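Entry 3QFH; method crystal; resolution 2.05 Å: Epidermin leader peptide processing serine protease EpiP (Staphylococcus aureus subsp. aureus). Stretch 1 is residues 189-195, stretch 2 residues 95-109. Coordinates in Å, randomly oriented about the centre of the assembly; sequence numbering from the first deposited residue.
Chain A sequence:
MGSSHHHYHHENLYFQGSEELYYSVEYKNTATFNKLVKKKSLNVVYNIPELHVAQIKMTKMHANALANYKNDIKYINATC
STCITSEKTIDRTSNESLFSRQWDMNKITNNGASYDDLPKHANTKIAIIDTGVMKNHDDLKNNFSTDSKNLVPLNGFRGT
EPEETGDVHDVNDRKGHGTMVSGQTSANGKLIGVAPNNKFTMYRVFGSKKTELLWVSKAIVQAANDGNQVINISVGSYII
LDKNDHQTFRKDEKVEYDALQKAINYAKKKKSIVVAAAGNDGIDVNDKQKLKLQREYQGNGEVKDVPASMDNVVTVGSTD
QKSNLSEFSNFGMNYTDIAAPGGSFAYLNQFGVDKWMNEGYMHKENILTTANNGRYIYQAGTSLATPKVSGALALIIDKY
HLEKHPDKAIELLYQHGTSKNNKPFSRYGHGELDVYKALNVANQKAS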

# COMPACT_ATOMS: atom_id res chain seq x y z
N GLY A 189 -3.12 -18.60 12.69
CA GLY A 189 -2.99 -19.07 14.09
C GLY A 189 -4.35 -18.88 14.77
O GLY A 189 -5.32 -19.49 14.35
N LYS A 190 -4.42 -18.02 15.79
CA LYS A 190 -5.69 -17.74 16.45
C LYS A 190 -6.51 -16.90 15.49
O LYS A 190 -7.70 -17.16 15.30
CB LYS A 190 -5.47 -17.04 17.79
CG LYS A 190 -4.72 -17.93 18.79
CD LYS A 190 -4.26 -17.22 20.06
CE LYS A 190 -5.38 -17.01 21.06
NZ LYS A 190 -6.38 -16.04 20.59
N LEU A 191 -5.86 -15.93 14.85
CA LEU A 191 -6.48 -15.12 13.82
C LEU A 191 -6.14 -15.74 12.43
O LEU A 191 -5.06 -16.31 12.25
CB LEU A 191 -5.90 -13.71 13.86
CG LEU A 191 -6.72 -12.64 13.19
CD1 LEU A 191 -7.77 -12.18 14.22
CD2 LEU A 191 -5.86 -11.45 12.76
N ILE A 192 -7.06 -15.62 11.48
CA ILE A 192 -6.84 -16.13 10.11
C ILE A 192 -6.94 -15.00 9.07
O ILE A 192 -7.91 -14.27 9.04
CB ILE A 192 -7.89 -17.19 9.72
CG1 ILE A 192 -8.07 -18.24 10.82
CG2 ILE A 192 -7.52 -17.80 8.38
CD1 ILE A 192 -6.85 -19.00 11.14
N GLY A 193 -5.92 -14.87 8.23
CA GLY A 193 -5.94 -13.88 7.15
C GLY A 193 -6.64 -14.42 5.91
O GLY A 193 -7.18 -15.53 5.92
N VAL A 194 -6.61 -13.65 4.83
CA VAL A 194 -7.29 -14.07 3.60
C VAL A 194 -6.55 -15.20 2.93
O VAL A 194 -7.17 -16.11 2.41
CB VAL A 194 -7.46 -12.86 2.60
CG1 VAL A 194 -8.09 -13.31 1.26
CG2 VAL A 194 -8.31 -11.79 3.25
N ALA A 195 -5.22 -15.17 3.00
CA ALA A 195 -4.36 -16.15 2.34
C ALA A 195 -3.43 -16.79 3.36
O ALA A 195 -2.23 -16.51 3.37
CB ALA A 195 -3.54 -15.44 1.20
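Stretch 2 (95-109) NESLFSRQWDMNKIT

Stretch 2 (residues 95-109) packs along stretch 1 (residues 189-195) within the same chain, the touching residues lying at least 86 positions apart in sequence, and the contact buries 544 Å² summed over both sides. Stretch 1 has no regular helix or strand. Stretch 2 begins as loop, tightens into a 3-10 segment at 99-101 and continues as a helix from W103, with Q102 at the N-cap position. The two run in the same general sense: K190 lies beside S97 (CA to CA 4.5 Å), and four residues further on V194 lies beside M105 (CA to CA 7.2 Å). Eight residues of stretch 2 thus accompany four of stretch 1, as expected when a coiled segment lies alongside a more extended one.

G189 scarcely touches stretch 2; its N donates to L191 O at 3.0 Å, a bond within stretch 1. K190 has the largest covered area of any residue here. Its O accepts a nearly straight hydrogen bond from L98 N (2.9 Å, 166°), which joins the two backbones just before the 3-10 segment. The neighbouring F99 N instead turns to S97 OG, its acceptor at 3.0 Å, so the two successive amides are served by different oxygens. The K190 side chain, with chi1 m, runs past the start of stretch 2: its CG is 3.5 Å from E96 O, its CE 3.7 Å from E96 OE1, and its NZ only 3.2 Å from L98 CG. The last is a close contact between an amine and a hydrocarbon branch point.

L191 starts sideways from its CA, but its end comes nearer, placing CD1 3.4 Å from Q102 CD and 4.5 Å from L98 CB. The methyl therefore rests against the amide of Q102, with the apolar L98 contact looser.

At I192 the two stretches are most firmly tied. The buried Q102 side chain, whose CA-to-CB bond points toward stretch 1, uses both ends of its amide: I192 N donates to Q102 OE1 (3.0 Å, 174°), and Q102 NE2 donates to I192 O (3.0 Å, 158°). One side chain so satisfies both backbone polar groups of one residue, much as a neighbouring strand would. On its side-chain side, I192 CB lies 4.0 Å from F99 CD1, approaching the ring obliquely, while I192 O is also 3.5 Å from M105 CG.

G193 has no side chain; its C lies 4.0 Å from M105 SD, so the thioether passes close to bare backbone. V194 follows with CG2 3.5 Å from M105 SD and 3.9 Å from I108 CD1, a small apolar cluster formed by residues three positions apart on stretch 2, M105 and I108, both with CA-to-CB bonds toward stretch 1. The intervening N106 is out of reach and faces its own chain segment, its ND2 donating to Q102 O at 2.9 Å. A195 lies beyond contact.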

# COMPACT_ATOMS: atom_id res chain seq x y z
N ASN A 95 -11.36 -23.84 20.46
CA ASN A 95 -11.53 -22.88 21.55
C ASN A 95 -10.47 -21.80 21.56
O ASN A 95 -10.65 -20.77 22.19
CB ASN A 95 -11.56 -23.60 22.92
CG ASN A 95 -12.81 -24.45 23.12
OD1 ASN A 95 -13.86 -24.19 22.52
ND2 ASN A 95 -12.71 -25.46 23.99
N GLU A 96 -9.35 -22.04 20.87
CA GLU A 96 -8.29 -21.03 20.75
C GLU A 96 -8.54 -20.07 19.58
O GLU A 96 -7.95 -19.00 19.53
CB GLU A 96 -6.91 -21.69 20.55
CG GLU A 96 -6.39 -22.39 21.79
CD GLU A 96 -6.16 -21.42 22.96
OE1 GLU A 96 -5.67 -20.29 22.73
OE2 GLU A 96 -6.44 -21.80 24.11
N SER A 97 -9.43 -20.44 18.67
CA SER A 97 -9.66 -19.63 17.47
C SER A 97 -10.41 -18.33 17.75
O SER A 97 -11.36 -18.30 18.50
CB SER A 97 -10.40 -20.42 16.39
OG SER A 97 -10.55 -19.64 15.21
N LEU A 98 -9.94 -17.26 17.14
CA LEU A 98 -10.60 -15.96 17.22
C LEU A 98 -11.37 -15.73 15.90
O LEU A 98 -11.99 -14.68 15.71
CB LEU A 98 -9.55 -14.85 17.37
CG LEU A 98 -8.62 -14.86 18.59
CD1 LEU A 98 -7.60 -13.71 18.50
CD2 LEU A 98 -9.41 -14.80 19.89
N PHE A 99 -11.32 -16.72 15.00
CA PHE A 99 -11.93 -16.55 13.69
C PHE A 99 -13.40 -16.14 13.75
O PHE A 99 -13.81 -15.31 12.97
CB PHE A 99 -11.70 -17.77 12.77
CG PHE A 99 -12.36 -17.63 11.43
CD1 PHE A 99 -11.83 -16.77 10.47
CD2 PHE A 99 -13.53 -18.31 11.15
CE1 PHE A 99 -12.44 -16.61 9.24
CE2 PHE A 99 -14.15 -18.17 9.91
CZ PHE A 99 -13.60 -17.31 8.95
N SER A 100 -14.17 -16.66 14.70
CA SER A 100 -15.60 -16.28 14.80
C SER A 100 -15.84 -14.81 15.21
O SER A 100 -16.97 -14.30 15.09
CB SER A 100 -16.36 -17.21 15.74
OG SER A 100 -15.92 -17.09 17.08
N ARG A 101 -14.81 -14.14 15.72
CA ARG A 101 -14.93 -12.71 16.04
C ARG A 101 -14.55 -11.84 14.84
O ARG A 101 -14.81 -10.64 14.85
CB ARG A 101 -14.04 -12.36 17.23
CG ARG A 101 -14.39 -13.10 18.51
CD ARG A 101 -13.40 -12.73 19.58
NE ARG A 101 -13.54 -13.56 20.76
CZ ARG A 101 -12.86 -13.38 21.89
NH1 ARG A 101 -11.99 -12.39 22.01
NH2 ARG A 101 -13.07 -14.20 22.92
N GLN A 102 -13.90 -12.43 13.84
CA GLN A 102 -13.47 -11.67 12.66
C GLN A 102 -14.65 -11.52 11.71
O GLN A 102 -14.73 -12.19 10.70
CB GLN A 102 -12.34 -12.40 11.93
CG GLN A 102 -11.10 -12.64 12.77
CD GLN A 102 -10.03 -13.30 11.98
OE1 GLN A 102 -9.73 -14.47 12.21
NE2 GLN A 102 -9.46 -12.58 10.99
N TRP A 103 -15.59 -10.64 12.03
CA TRP A 103 -16.76 -10.47 11.19
C TRP A 103 -16.39 -10.14 9.74
O TRP A 103 -17.07 -10.57 8.83
CB TRP A 103 -17.69 -9.39 11.73
CG TRP A 103 -17.07 -8.03 11.88
CD1 TRP A 103 -16.56 -7.50 13.02
CD2 TRP A 103 -16.94 -7.03 10.87
NE1 TRP A 103 -16.08 -6.23 12.78
CE2 TRP A 103 -16.30 -5.93 11.46
CE3 TRP A 103 -17.28 -6.96 9.51
CZ2 TRP A 103 -16.01 -4.76 10.75
CZ3 TRP A 103 -16.99 -5.80 8.80
CH2 TRP A 103 -16.35 -4.72 9.42
N ASP A 104 -15.35 -9.35 9.57
CA ASP A 104 -14.90 -8.91 8.27
C ASP A 104 -14.39 -10.08 7.40
O ASP A 104 -14.64 -10.11 6.20
CB ASP A 104 -13.81 -7.84 8.44
CG ASP A 104 -12.62 -8.35 9.26
OD1 ASP A 104 -12.83 -8.91 10.38
OD2 ASP A 104 -11.47 -8.16 8.80
N MET A 105 -13.70 -11.03 8.03
CA MET A 105 -13.12 -12.18 7.36
C MET A 105 -14.25 -13.18 7.08
O MET A 105 -14.29 -13.82 6.02
CB MET A 105 -12.00 -12.77 8.25
CG MET A 105 -10.92 -13.52 7.50
SD MET A 105 -10.08 -12.48 6.24
CE MET A 105 -9.08 -11.35 7.18
N ASN A 106 -15.20 -13.29 8.00
CA ASN A 106 -16.34 -14.15 7.76
C ASN A 106 -17.20 -13.68 6.59
O ASN A 106 -17.67 -14.49 5.79
CB ASN A 106 -17.21 -14.31 9.01
CG ASN A 106 -16.65 -15.34 9.96
OD1 ASN A 106 -17.14 -16.45 10.01
ND2 ASN A 106 -15.55 -15.01 10.64
N LYS A 107 -17.37 -12.36 6.49
CA LYS A 107 -18.18 -11.75 5.46
C LYS A 107 -17.69 -12.11 4.05
O LYS A 107 -18.48 -12.41 3.17
CB LYS A 107 -18.15 -10.23 5.64
CG LYS A 107 -19.16 -9.47 4.83
CD LYS A 107 -20.57 -9.78 5.33
CE LYS A 107 -21.65 -9.09 4.49
NZ LYS A 107 -21.81 -9.71 3.14
N ILE A 108 -16.39 -12.10 3.85
CA ILE A 108 -15.83 -12.33 2.53
C ILE A 108 -15.52 -13.79 2.20
O ILE A 108 -15.19 -14.09 1.06
CB ILE A 108 -14.58 -11.44 2.30
CG1 ILE A 108 -13.38 -11.92 3.13
CG2 ILE A 108 -14.92 -9.99 2.61
CD1 ILE A 108 -12.10 -11.11 2.92
N THR A 109 -15.66 -14.69 3.17
CA THR A 109 -15.32 -16.10 2.96
C THR A 109 -16.52 -17.03 3.15
O THR A 109 -16.33 -18.24 3.31
CB THR A 109 -14.25 -16.55 3.98
OG1 THR A 109 -14.75 -16.42 5.31
CG2 THR A 109 -12.97 -15.73 3.83